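Local coordinates for ATP-dependent Clp protease adapter protein CLPS1, chloroplastic (Arabidopsis thaliana, PDB 7D34) that acts as a small adapter that modulates the chaperone ClpC and probably selects substrates for the plastid Clp protease system, at residues A[16-19]-A[20-24]. Numbering follows the deposited sequence.
With ALA (alanine), chain E; PHE (phenylalanine), chain D.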
loop_
_atom_site.group_PDB
_atom_site.type_symbol
_atom_site.label_atom_id
_atom_site.label_comp_id
_atom_site.label_asym_id
_atom_site.label_seq_id
_atom_site.Cartn_x
_atom_site.Cartn_y
_atom_site.Cartn_z
ATOM N N LYS A 16 13.762 13.042 -1.402
ATOM C CA LYS A 16 14.667 12.043 -1.934
ATOM C C LYS A 16 14.322 10.680 -1.340
ATOM O O LYS A 16 13.827 10.583 -0.212
ATOM C CB LYS A 16 16.114 12.399 -1.585
ATOM C CG LYS A 16 16.617 13.756 -2.095
ATOM C CD LYS A 16 15.928 14.959 -1.422
ATOM C CE LYS A 16 16.085 15.022 0.109
ATOM N NZ LYS A 16 14.954 15.777 0.678
ATOM N N ARG A 17 14.586 9.613 -2.106
ATOM C CA ARG A 17 14.230 8.285 -1.614
ATOM C C ARG A 17 14.805 8.030 -0.227
ATOM O O ARG A 17 14.106 7.538 0.655
ATOM C CB ARG A 17 14.690 7.191 -2.578
ATOM C CG ARG A 17 14.139 7.297 -4.003
ATOM C CD ARG A 17 14.939 6.383 -4.912
ATOM N NE ARG A 17 14.451 5.001 -4.785
ATOM C CZ ARG A 17 13.288 4.559 -5.258
ATOM N NH1 ARG A 17 12.937 3.292 -5.069
ATOM N NH2 ARG A 17 12.477 5.396 -5.900
ATOM N N GLU A 18 16.067 8.388 -0.009
ATOM C CA GLU A 18 16.713 8.096 1.266
ATOM C C GLU A 18 16.082 8.915 2.379
ATOM O O GLU A 18 15.918 8.421 3.495
ATOM C CB GLU A 18 18.229 8.364 1.232
ATOM C CG GLU A 18 18.868 8.003 2.580
ATOM C CD GLU A 18 20.371 8.236 2.644
ATOM O OE1 GLU A 18 20.885 9.021 1.810
ATOM O OE2 GLU A 18 21.029 7.607 3.508
ATOM N N TYR A 19 15.741 10.181 2.101
ATOM C CA TYR A 19 15.075 11.000 3.116
ATOM C C TYR A 19 13.735 10.401 3.529
ATOM O O TYR A 19 13.415 10.349 4.723
ATOM C CB TYR A 19 14.843 12.435 2.622
ATOM C CG TYR A 19 14.204 13.333 3.667
ATOM C CD1 TYR A 19 14.902 13.684 4.806
ATOM C CD2 TYR A 19 12.892 13.787 3.524
ATOM C CE1 TYR A 19 14.322 14.487 5.757
ATOM C CE2 TYR A 19 12.312 14.563 4.452
ATOM C CZ TYR A 19 13.017 14.929 5.571
ATOM O OH TYR A 19 12.373 15.722 6.485
ATOM N N VAL A 20 12.919 9.987 2.549
ATOM C CA VAL A 20 11.644 9.333 2.850
ATOM C C VAL A 20 11.865 8.189 3.832
ATOM O O VAL A 20 11.147 8.054 4.833
ATOM C CB VAL A 20 10.962 8.841 1.557
ATOM C CG1 VAL A 20 9.704 8.073 1.889
ATOM C CG2 VAL A 20 10.613 9.964 0.585
ATOM N N VAL A 21 12.876 7.351 3.567
ATOM C CA VAL A 21 13.163 6.221 4.449
ATOM C C VAL A 21 13.539 6.695 5.842
ATOM O O VAL A 21 13.105 6.113 6.845
ATOM C CB VAL A 21 14.281 5.362 3.838
ATOM C CG1 VAL A 21 14.682 4.213 4.723
ATOM C CG2 VAL A 21 13.756 4.783 2.558
ATOM N N GLN A 22 14.387 7.724 5.937
ATOM C CA GLN A 22 14.805 8.205 7.256
ATOM C C GLN A 22 13.629 8.734 8.067
ATOM O O GLN A 22 13.541 8.491 9.277
ATOM C CB GLN A 22 15.895 9.265 7.119
ATOM C CG GLN A 22 17.165 8.724 6.511
ATOM C CD GLN A 22 18.157 9.794 6.095
ATOM O OE1 GLN A 22 17.834 10.973 6.034
ATOM N NE2 GLN A 22 19.390 9.377 5.831
ATOM N N VAL A 23 12.742 9.501 7.431
ATOM C CA VAL A 23 11.573 10.025 8.140
ATOM C C VAL A 23 10.711 8.879 8.663
ATOM O O VAL A 23 10.260 8.888 9.818
ATOM C CB VAL A 23 10.760 10.948 7.219
ATOM C CG1 VAL A 23 9.472 11.383 7.912
ATOM C CG2 VAL A 23 11.554 12.173 6.820
ATOM N N LEU A 24 10.437 7.886 7.813
ATOM C CA LEU A 24 9.621 6.770 8.274
ATOM C C LEU A 24 10.231 6.142 9.516
ATOM O O LEU A 24 9.531 5.837 10.487
ATOM C CB LEU A 24 9.466 5.711 7.192
ATOM C CG LEU A 24 8.573 6.129 6.017
ATOM C CD1 LEU A 24 8.698 5.209 4.805
ATOM C CD2 LEU A 24 7.119 6.257 6.501
HETATM N N ALA E . 12.468 11.581 -5.520
HETATM C CA ALA E . 13.640 11.923 -6.333
HETATM C C ALA E . 14.879 11.042 -6.085
HETATM O O ALA E . 15.027 10.409 -5.032
HETATM C CB ALA E . 14.006 13.400 -6.105
HETATM N N PHE D . 9.169 10.018 -5.792
HETATM C CA PHE D . 10.340 10.511 -5.009
HETATM C C PHE D . 11.570 10.672 -5.907
HETATM O O PHE D . 11.705 9.975 -6.922
HETATM C CB PHE D . 10.640 9.550 -3.849
HETATM C CG PHE D . 9.439 9.243 -2.977
HETATM C CD1 PHE D . 8.741 10.263 -2.342
HETATM C CD2 PHE D . 9.014 7.934 -2.786
HETATM C CE1 PHE D . 7.634 9.981 -1.535
HETATM C CE2 PHE D . 7.915 7.647 -1.980
HETATM C CZ PHE D . 7.226 8.674 -1.352
#
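V23 lays its CG2 methyl over one face of the Y19 ring, one turn earlier in the same helix. This is a CH-pi contact. V23 CG2 lies 3.6 Å from the centroid of the Y19 ring, 22° off the ring normal. The methyl sits toward the hydroxyl end, with V23 CG2 3.4 Å from Y19 CZ. Y19 chi1 of -178° places CG opposite the backbone N and sends the ring obliquely outward and toward the C-terminal end of the helix, under the V23 methyl. Beside it, E18 and Q22 lie side by side on the exposed surface. The carboxylate and amide planes are turned 48° apart, and E18 OE2 is 3.3 Å from Q22 NE2.

Four successive i to i+4 backbone bonds set the helical spacing that brings these side chains together. V20 N bonds to K16 O, at the N-cap position, and V23 N bonds to Y19 O at 2.9 Å. The first turn also meets the bound ligands. R17 N donates to O of the bound alanine at 3.1 Å. V20 CG2 reaches CD1 of the bound phenylalanine at 3.5 Å and helps line its pocket, where N11 OD1, D12 O and H44 ND1 hydrogen-bond the ligand. This helix start belongs to the ClpS domain of CLPS1 and borders the pocket for the first residue of an N-degron, here phenylalanine.

Y19 OH is hydrogen-bonded to N69 O, which fixes the outer end of the ring. Replacing Y19 by an alanine is likely to leave the V23 methyl without its aromatic partner and N69 O without this donor.

Helix 17-27 is thus tied to the loop before strand 72-77. V23 and L24 pack on L66 of helix 56-68, while R17 and V21 touch helix 33-46.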